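Long-range contacts in invasin homolog AafB, Major fimbrial subunit of aggregative adherence fimbria II AafA chimeric construct (Escherichia coli, PDB 4OR1), which probably serves as the minor pilin of aggregative adherence fimbria II, an immunoglobulin-like adhesion subunit, here fused to a segment of the major subunit AafA: residues G47-N53 against S125-L131; L28-L34 against L76-L80; I39-E43 against E102-I106. One frame throughout, in Å; residues are numbered along the deposited sequence.

Contact 1: residues G47-N53 against S125-L131; sequences GFHIQMN and SVSGKCL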
loop_
_atom_site.group_PDB
_atom_site.type_symbol
_atom_site.label_atom_id
_atom_site.label_comp_id
_atom_site.label_asym_id
_atom_site.label_seq_id
_atom_site.Cartn_x
_atom_site.Cartn_y
_atom_site.Cartn_z
ATOM N N GLY A 47 -18.172 -1.823 1.622
ATOM C CA GLY A 47 -16.877 -1.696 0.958
ATOM C C GLY A 47 -15.676 -1.611 1.878
ATOM O O GLY A 47 -15.792 -1.808 3.087
ATOM N N PHE A 48 -14.525 -1.301 1.288
ATOM C CA PHE A 48 -13.249 -1.255 1.998
ATOM C C PHE A 48 -12.574 0.101 1.865
ATOM O O PHE A 48 -12.685 0.760 0.828
ATOM C CB PHE A 48 -12.312 -2.320 1.442
ATOM C CG PHE A 48 -12.936 -3.677 1.328
ATOM C CD1 PHE A 48 -13.714 -4.016 0.221
ATOM C CD2 PHE A 48 -12.737 -4.627 2.322
ATOM C CE1 PHE A 48 -14.289 -5.279 0.105
ATOM C CE2 PHE A 48 -13.300 -5.897 2.215
ATOM C CZ PHE A 48 -14.075 -6.226 1.098
ATOM N N HIS A 49 -11.879 0.505 2.921
ATOM C CA HIS A 49 -10.998 1.668 2.871
ATOM C C HIS A 49 -9.558 1.221 3.097
ATOM O O HIS A 49 -9.297 0.313 3.894
ATOM C CB HIS A 49 -11.395 2.705 3.919
ATOM C CG HIS A 49 -10.428 3.842 4.039
ATOM N ND1 HIS A 49 -10.577 5.023 3.344
ATOM C CD2 HIS A 49 -9.296 3.975 4.772
ATOM C CE1 HIS A 49 -9.584 5.839 3.649
ATOM N NE2 HIS A 49 -8.792 5.227 4.511
ATOM N N ILE A 50 -8.630 1.867 2.397
ATOM C CA ILE A 50 -7.210 1.545 2.504
ATOM C C ILE A 50 -6.381 2.825 2.397
ATOM O O ILE A 50 -6.701 3.712 1.607
ATOM C CB ILE A 50 -6.804 0.489 1.432
ATOM C CG1 ILE A 50 -5.514 -0.199 1.792
ATOM C CG2 ILE A 50 -6.669 1.074 0.059
ATOM C CD1 ILE A 50 -5.616 -0.975 3.044
ATOM N N GLN A 51 -5.337 2.935 3.205
ATOM C CA GLN A 51 -4.420 4.071 3.096
ATOM C C GLN A 51 -3.047 3.623 3.516
ATOM O O GLN A 51 -2.908 2.663 4.277
ATOM C CB GLN A 51 -4.878 5.263 3.947
ATOM C CG GLN A 51 -4.594 5.152 5.436
ATOM C CD GLN A 51 -5.036 6.376 6.228
ATOM O OE1 GLN A 51 -5.529 7.366 5.670
ATOM N NE2 GLN A 51 -4.857 6.311 7.542
ATOM N N MET A 52 -2.028 4.302 3.011
ATOM C CA MET A 52 -0.657 3.948 3.319
ATOM C C MET A 52 -0.157 4.979 4.314
ATOM O O MET A 52 -0.442 6.159 4.163
ATOM C CB MET A 52 0.158 3.989 2.038
ATOM C CG MET A 52 1.491 3.332 2.130
ATOM S SD MET A 52 2.140 2.958 0.491
ATOM C CE MET A 52 3.415 1.804 0.991
ATOM N N ASN A 53 0.556 4.558 5.344
ATOM C CA ASN A 53 1.064 5.533 6.302
ATOM C C ASN A 53 2.440 6.004 5.846
ATOM O O ASN A 53 3.478 5.537 6.322
ATOM C CB ASN A 53 1.059 4.976 7.727
ATOM C CG ASN A 53 -0.298 4.408 8.120
ATOM O OD1 ASN A 53 -1.271 5.147 8.348
ATOM N ND2 ASN A 53 -0.372 3.088 8.185
ATOM N N SER A 125 3.844 0.458 5.176
ATOM C CA SER A 125 2.860 0.345 6.241
ATOM C C SER A 125 1.493 0.805 5.768
ATOM O O SER A 125 1.326 1.945 5.325
ATOM C CB SER A 125 3.294 1.146 7.453
ATOM O OG SER A 125 2.255 1.170 8.411
ATOM N N VAL A 126 0.515 -0.087 5.877
ATOM C CA VAL A 126 -0.813 0.124 5.309
ATOM C C VAL A 126 -1.915 -0.147 6.328
ATOM O O VAL A 126 -1.886 -1.178 7.005
ATOM C CB VAL A 126 -1.019 -0.814 4.120
ATOM C CG1 VAL A 126 -2.421 -0.699 3.592
ATOM C CG2 VAL A 126 -0.026 -0.487 3.022
ATOM N N SER A 127 -2.891 0.759 6.416
ATOM C CA SER A 127 -4.049 0.579 7.303
ATOM C C SER A 127 -5.353 0.452 6.534
ATOM O O SER A 127 -5.544 1.120 5.524
ATOM C CB SER A 127 -4.165 1.725 8.302
ATOM O OG SER A 127 -2.952 1.899 9.005
ATOM N N GLY A 128 -6.252 -0.400 7.026
ATOM C CA GLY A 128 -7.546 -0.649 6.380
ATOM C C GLY A 128 -8.754 -0.599 7.308
ATOM O O GLY A 128 -8.654 -0.931 8.491
ATOM N N LYS A 129 -9.891 -0.171 6.759
ATOM C CA LYS A 129 -11.183 -0.140 7.453
ATOM C C LYS A 129 -12.180 -0.925 6.615
ATOM O O LYS A 129 -12.024 -1.015 5.399
ATOM C CB LYS A 129 -11.730 1.291 7.523
ATOM C CG LYS A 129 -11.136 2.247 8.539
ATOM C CD LYS A 129 -11.559 3.668 8.147
ATOM C CE LYS A 129 -11.361 4.677 9.265
ATOM N NZ LYS A 129 -9.964 5.214 9.346
ATOM N N CYS A 130 -13.214 -1.475 7.254
ATOM C CA CYS A 130 -14.393 -1.980 6.539
ATOM C C CYS A 130 -15.458 -0.891 6.580
ATOM O O CYS A 130 -15.609 -0.210 7.596
ATOM C CB CYS A 130 -14.936 -3.248 7.180
ATOM S SG CYS A 130 -13.705 -4.532 7.403
ATOM N N LEU A 131 -16.184 -0.717 5.480
ATOM C CA LEU A 131 -17.156 0.373 5.383
ATOM C C LEU A 131 -18.607 -0.072 5.629
ATOM O O LEU A 131 -19.127 -0.964 4.941
ATOM C CB LEU A 131 -17.017 1.109 4.046
ATOM C CG LEU A 131 -15.668 1.779 3.732
ATOM C CD1 LEU A 131 -15.739 2.477 2.393
ATOM C CD2 LEU A 131 -15.236 2.761 4.824
#
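Six backbone hydrogen bonds join AafB residues 47-53 to the end of strand 120-131 as an antiparallel ladder. H49 and K129 bond reciprocally (H49 N to K129 O 2.9 Å, K129 N to H49 O 3.0 Å), as do Q51 and S127; single bonds from L131 N to G47 O and from N53 N to S125 O, both 2.7 Å, close the ends. Beyond the last full pair, N53 ND2 donates to S127 OG (3.0 Å) and S125 OG (3.3 Å). Packing alternates by face. H49, Q51, K129 and L131 share one, where H49 CB lies 3.9 Å from L131 CD2. F48, I50, M52, V126 and C130 share the other, with I50 CD1 3.3 Å from V126 CG1 and 3.9 Å from G128 CA. That apolar face meets strand 104-111 of the opposing sheet through V105, F107 and V109. Laterally, strand 96-99 pairs with 47-52, while 120-131 pairs with 146-154, the engineered AafA graft, whose T147 bonds S127 OG.

Contact 2: residues L28-L34 against L76-L80; sequences LFDGDIL and LWVRL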
loop_
_atom_site.group_PDB
_atom_site.type_symbol
_atom_site.label_atom_id
_atom_site.label_comp_id
_atom_site.label_asym_id
_atom_site.label_seq_id
_atom_site.Cartn_x
_atom_site.Cartn_y
_atom_site.Cartn_z
ATOM N N LEU A 28 13.801 0.058 -10.925
ATOM C CA LEU A 28 12.380 -0.271 -10.869
ATOM C C LEU A 28 11.643 0.294 -12.076
ATOM O O LEU A 28 11.978 1.375 -12.571
ATOM C CB LEU A 28 11.766 0.299 -9.587
ATOM C CG LEU A 28 11.942 -0.373 -8.219
ATOM C CD1 LEU A 28 13.379 -0.704 -7.875
ATOM C CD2 LEU A 28 11.391 0.569 -7.169
ATOM N N PHE A 29 10.635 -0.434 -12.540
ATOM C CA PHE A 29 9.824 0.016 -13.662
ATOM C C PHE A 29 8.399 0.321 -13.224
ATOM O O PHE A 29 7.911 -0.271 -12.263
ATOM C CB PHE A 29 9.848 -1.009 -14.797
ATOM C CG PHE A 29 11.232 -1.287 -15.330
ATOM C CD1 PHE A 29 11.784 -0.491 -16.337
ATOM C CD2 PHE A 29 11.994 -2.335 -14.810
ATOM C CE1 PHE A 29 13.081 -0.741 -16.824
ATOM C CE2 PHE A 29 13.280 -2.594 -15.296
ATOM C CZ PHE A 29 13.830 -1.791 -16.301
ATOM N N ASP A 30 7.739 1.256 -13.911
ATOM C CA ASP A 30 6.360 1.606 -13.586
ATOM C C ASP A 30 5.493 0.349 -13.492
ATOM O O ASP A 30 5.595 -0.558 -14.324
ATOM C CB ASP A 30 5.780 2.545 -14.626
ATOM C CG ASP A 30 4.411 3.068 -14.228
ATOM O OD1 ASP A 30 4.304 3.687 -13.156
ATOM O OD2 ASP A 30 3.437 2.873 -14.984
ATOM N N GLY A 31 4.669 0.279 -12.455
ATOM C CA GLY A 31 3.774 -0.854 -12.314
ATOM C C GLY A 31 4.339 -2.057 -11.585
ATOM O O GLY A 31 3.565 -2.883 -11.096
ATOM N N ASP A 32 5.668 -2.173 -11.511
ATOM C CA ASP A 32 6.299 -3.258 -10.761
ATOM C C ASP A 32 5.673 -3.409 -9.389
ATOM O O ASP A 32 5.674 -2.474 -8.579
ATOM C CB ASP A 32 7.805 -3.046 -10.602
ATOM C CG ASP A 32 8.593 -3.399 -11.863
ATOM O OD1 ASP A 32 7.962 -3.701 -12.908
ATOM O OD2 ASP A 32 9.847 -3.368 -11.810
ATOM N N ILE A 33 5.117 -4.594 -9.146
ATOM C CA ILE A 33 4.519 -4.926 -7.867
ATOM C C ILE A 33 5.625 -5.121 -6.833
ATOM O O ILE A 33 6.546 -5.897 -7.052
ATOM C CB ILE A 33 3.617 -6.164 -8.003
ATOM C CG1 ILE A 33 2.387 -5.790 -8.838
ATOM C CG2 ILE A 33 3.166 -6.654 -6.632
ATOM C CD1 ILE A 33 1.727 -6.931 -9.560
ATOM N N LEU A 34 5.548 -4.388 -5.727
ATOM C CA LEU A 34 6.596 -4.454 -4.707
ATOM C C LEU A 34 6.100 -5.155 -3.462
ATOM O O LEU A 34 6.899 -5.647 -2.658
ATOM C CB LEU A 34 7.098 -3.057 -4.328
ATOM C CG LEU A 34 7.479 -2.067 -5.429
ATOM C CD1 LEU A 34 7.886 -0.739 -4.819
ATOM C CD2 LEU A 34 8.579 -2.619 -6.312
ATOM N N LEU A 76 11.184 6.313 -2.326
ATOM C CA LEU A 76 10.615 5.356 -3.244
ATOM C C LEU A 76 9.240 5.876 -3.629
ATOM O O LEU A 76 8.414 6.152 -2.759
ATOM C CB LEU A 76 10.493 4.021 -2.537
ATOM C CG LEU A 76 10.681 2.774 -3.368
ATOM C CD1 LEU A 76 12.138 2.606 -3.667
ATOM C CD2 LEU A 76 10.216 1.609 -2.552
ATOM N N TRP A 77 8.992 6.035 -4.921
ATOM C CA TRP A 77 7.712 6.560 -5.356
ATOM C C TRP A 77 6.827 5.407 -5.732
ATOM O O TRP A 77 7.172 4.608 -6.600
ATOM C CB TRP A 77 7.888 7.558 -6.498
ATOM C CG TRP A 77 8.391 8.884 -5.996
ATOM C CD1 TRP A 77 7.634 9.944 -5.576
ATOM C CD2 TRP A 77 9.761 9.268 -5.805
ATOM N NE1 TRP A 77 8.449 10.971 -5.142
ATOM C CE2 TRP A 77 9.756 10.583 -5.262
ATOM C CE3 TRP A 77 10.990 8.630 -6.029
ATOM C CZ2 TRP A 77 10.935 11.277 -4.958
ATOM C CZ3 TRP A 77 12.160 9.313 -5.718
ATOM C CH2 TRP A 77 12.124 10.630 -5.191
ATOM N N VAL A 78 5.695 5.296 -5.053
ATOM C CA VAL A 78 4.900 4.073 -5.110
ATOM C C VAL A 78 3.420 4.415 -5.150
ATOM O O VAL A 78 3.009 5.462 -4.630
ATOM C CB VAL A 78 5.198 3.155 -3.892
ATOM C CG1 VAL A 78 6.705 2.841 -3.810
ATOM C CG2 VAL A 78 4.721 3.784 -2.594
ATOM N N ARG A 79 2.623 3.549 -5.772
ATOM C CA ARG A 79 1.172 3.739 -5.762
ATOM C C ARG A 79 0.421 2.494 -5.298
ATOM O O ARG A 79 0.912 1.374 -5.454
ATOM C CB ARG A 79 0.647 4.248 -7.121
ATOM C CG ARG A 79 0.680 3.226 -8.223
ATOM C CD ARG A 79 0.303 3.831 -9.577
ATOM N NE ARG A 79 0.394 2.809 -10.632
ATOM C CZ ARG A 79 1.408 2.686 -11.485
ATOM N NH1 ARG A 79 2.421 3.539 -11.451
ATOM N NH2 ARG A 79 1.400 1.717 -12.379
ATOM N N LEU A 80 -0.760 2.715 -4.718
ATOM C CA LEU A 80 -1.653 1.645 -4.295
ATOM C C LEU A 80 -2.653 1.287 -5.365
ATOM O O LEU A 80 -2.793 1.993 -6.354
ATOM C CB LEU A 80 -2.453 2.086 -3.084
ATOM C CG LEU A 80 -1.851 1.850 -1.702
ATOM C CD1 LEU A 80 -2.696 2.541 -0.663
ATOM C CD2 LEU A 80 -1.762 0.376 -1.385
#
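Four aliphatic side chains of the AafB part form the centre of this contact. L76 lies between two leucines of the other segment: its CD1 is 4.1 Å from L28 CD2 and its CD2 is 4.0 Å from L34 CD1. The same L34 CD1 also reaches V78 CG1 at 3.9 Å. All four residues are buried, and the backbones stay far apart, the L34 and V78 CA atoms being 8.7 Å from each other, because strand 104-111 runs between strands 33-41 and 75-80 in the same sheet. Farther out, the chain from L28 to L34 reverses through a type II beta turn, F29 to D32, closed by D32 N to F29 O (3.0 Å) and braced by a side-chain bond from F29 N to D32 OD2 (3.1 Å). G31 takes the third position with positive phi (88°), where a CB would jam against the preceding carbonyl oxygen. The turn carries D30 to the exposed edge, where R79 stretches out to it: R79 NH1 donates to D30 OD1 at 2.5 Å, a short salt bridge lying near the guanidinium plane. R79 NH2 passes 3.5 Å from G31 CA. The charges have further partners on the next connection, since R79 NH1 also pairs with D112 and D30 OD1 accepts from G113 N. The arrangement belongs to an immunoglobulin-like beta sandwich of the chaperone-usher pilin type: a tight turn leads from the short strand 27-28 into the long strand 33-41, with apolar residues beneath it and a salt bridge at its edge.

Contact 3: residues I39-E43 against E102-I106; sequences IICRE and EEQVI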
loop_
_atom_site.group_PDB
_atom_site.type_symbol
_atom_site.label_atom_id
_atom_site.label_comp_id
_atom_site.label_asym_id
_atom_site.label_seq_id
_atom_site.Cartn_x
_atom_site.Cartn_y
_atom_site.Cartn_z
ATOM N N ILE A 39 -7.441 -7.349 2.661
ATOM C CA ILE A 39 -8.284 -7.009 3.813
ATOM C C ILE A 39 -9.401 -8.033 3.894
ATOM O O ILE A 39 -10.036 -8.332 2.874
ATOM C CB ILE A 39 -8.954 -5.635 3.685
ATOM C CG1 ILE A 39 -8.013 -4.613 3.068
ATOM C CG2 ILE A 39 -9.401 -5.134 5.035
ATOM C CD1 ILE A 39 -8.723 -3.358 2.654
ATOM N N ILE A 40 -9.626 -8.576 5.091
ATOM C CA ILE A 40 -10.754 -9.474 5.343
ATOM C C ILE A 40 -11.772 -8.738 6.217
ATOM O O ILE A 40 -11.407 -8.190 7.258
ATOM C CB ILE A 40 -10.305 -10.791 6.035
ATOM C CG1 ILE A 40 -9.445 -11.652 5.105
ATOM C CG2 ILE A 40 -11.491 -11.607 6.467
ATOM C CD1 ILE A 40 -7.944 -11.571 5.384
ATOM N N CYS A 41 -13.030 -8.699 5.781
ATOM C CA CYS A 41 -14.127 -8.215 6.635
ATOM C C CYS A 41 -15.139 -9.328 6.849
ATOM O O CYS A 41 -15.663 -9.892 5.882
ATOM C CB CYS A 41 -14.825 -6.997 6.042
ATOM S SG CYS A 41 -13.761 -5.594 5.674
ATOM N N ARG A 42 -15.414 -9.636 8.116
ATOM C CA ARG A 42 -16.303 -10.748 8.472
ATOM C C ARG A 42 -17.664 -10.305 9.005
ATOM O O ARG A 42 -18.555 -11.128 9.213
ATOM C CB ARG A 42 -15.624 -11.680 9.472
ATOM C CG ARG A 42 -14.364 -12.291 8.939
ATOM C CD ARG A 42 -13.815 -13.311 9.898
ATOM N NE ARG A 42 -12.515 -13.804 9.445
ATOM C CZ ARG A 42 -11.350 -13.233 9.744
ATOM N NH1 ARG A 42 -11.304 -12.137 10.498
ATOM N NH2 ARG A 42 -10.225 -13.759 9.284
ATOM N N GLU A 43 -17.813 -9.008 9.243
ATOM C CA GLU A 43 -19.109 -8.436 9.541
ATOM C C GLU A 43 -19.654 -7.761 8.271
ATOM O O GLU A 43 -18.919 -7.569 7.295
ATOM C CB GLU A 43 -18.989 -7.468 10.711
ATOM N N GLU A 102 -18.267 -8.677 -0.656
ATOM C CA GLU A 102 -17.478 -9.910 -0.548
ATOM C C GLU A 102 -16.604 -9.881 0.687
ATOM O O GLU A 102 -16.413 -8.823 1.290
ATOM C CB GLU A 102 -16.582 -10.125 -1.776
ATOM C CG GLU A 102 -17.227 -9.851 -3.126
ATOM C CD GLU A 102 -17.107 -8.397 -3.541
ATOM O OE1 GLU A 102 -18.135 -7.830 -3.972
ATOM O OE2 GLU A 102 -15.995 -7.821 -3.427
ATOM N N GLU A 103 -16.058 -11.037 1.052
ATOM C CA GLU A 103 -15.338 -11.157 2.312
ATOM C C GLU A 103 -13.964 -10.491 2.305
ATOM O O GLU A 103 -13.512 -10.009 3.352
ATOM C CB GLU A 103 -15.207 -12.618 2.745
ATOM C CG GLU A 103 -15.082 -12.767 4.262
ATOM C CD GLU A 103 -14.233 -13.958 4.693
ATOM O OE1 GLU A 103 -13.722 -14.683 3.814
ATOM O OE2 GLU A 103 -14.069 -14.159 5.915
ATOM N N GLN A 104 -13.312 -10.464 1.140
ATOM C CA GLN A 104 -11.970 -9.894 1.027
ATOM C C GLN A 104 -11.625 -9.247 -0.312
ATOM O O GLN A 104 -12.199 -9.585 -1.345
ATOM C CB GLN A 104 -10.914 -10.944 1.376
ATOM C CG GLN A 104 -10.686 -12.016 0.315
ATOM C CD GLN A 104 -9.481 -12.887 0.639
ATOM O OE1 GLN A 104 -9.236 -13.216 1.806
ATOM N NE2 GLN A 104 -8.719 -13.260 -0.390
ATOM N N VAL A 105 -10.678 -8.308 -0.268
ATOM C CA VAL A 105 -10.073 -7.722 -1.468
ATOM C C VAL A 105 -8.569 -7.917 -1.471
ATOM O O VAL A 105 -7.937 -8.017 -0.416
ATOM C CB VAL A 105 -10.332 -6.209 -1.593
ATOM C CG1 VAL A 105 -11.790 -5.946 -1.876
ATOM C CG2 VAL A 105 -9.872 -5.482 -0.340
ATOM N N ILE A 106 -8.009 -7.964 -2.673
ATOM C CA ILE A 106 -6.569 -7.941 -2.858
ATOM C C ILE A 106 -6.177 -6.520 -3.259
ATOM O O ILE A 106 -6.926 -5.838 -3.959
ATOM C CB ILE A 106 -6.130 -8.957 -3.951
ATOM C CG1 ILE A 106 -6.538 -10.390 -3.578
ATOM C CG2 ILE A 106 -4.629 -8.872 -4.214
ATOM C CD1 ILE A 106 -5.982 -10.872 -2.247
#
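Strands 39-41 and 104-106 make an antiparallel beta ladder in one sheet of the AafB immunoglobulin-like sandwich, their short axes 5.1 Å apart and 169° from one another in direction. Backbone hydrogen bonds hold it. I39 and V105 form the hydrogen-bonded pair, with I39 N to V105 O and V105 N to I39 O both 3.2 Å, and a shorter bond from C41 N to E103 O (2.8 Å) extends the ladder to where the strands give way to loops. Between these bonds I40 and Q104 make a non-hydrogen-bonded pair, and two CA-H...O contacts add to it: Q104 CA to I39 O at 3.1 Å and I40 CA to E103 O at 3.4 Å. Apolar packing lies on the face of I39 and V105, where I39 CD1 meets V105 CG2 at 3.8 Å; F48 of the opposing sheet covers both residues. The face of I40 and Q104 is more open: I40 CG1 is 3.7 Å from Q104 OE1, and I40 CG2 lies 3.7 Å from E103 OE2. Charge contributes little across the segments. R42 NE and E103 OE2 are 3.9 Å apart, a long salt bridge with the oxygen well out of the guanidinium plane, so that no N-H points at it; R42 NH2 has its stronger partner in E14 of the adjoining strand 13-19. The covalent link is a disulfide, which ties this sheet to strand 120-131 of the other one by joining C41 SG to C130 SG.

Overall arrangement
Contact 1 is a long ladder in one sheet of the sandwich; contacts 2 and 3 belong to the other, sharing strand 33-41 near its two ends. Contact 1, its centre about 9 Å from the chain's centre, is half buried. Contact 2, at about 10 Å, sets a buried leucine-valine cluster under a polar edge; contact 3 is the most peripheral, at about 16 Å, with three of seven touching residues exposed. Backbone bonding dominates contacts 1 and 3, whereas contact 2 joins non-neighbouring strands and depends on side chains, R79 NH2 alone approaching the G31 backbone. Between sheets, M52 SD packs 4.1 Å from V78 CG2, and F48 CE1 lies 3.3 Å from V105 CG1, beside the disulfide.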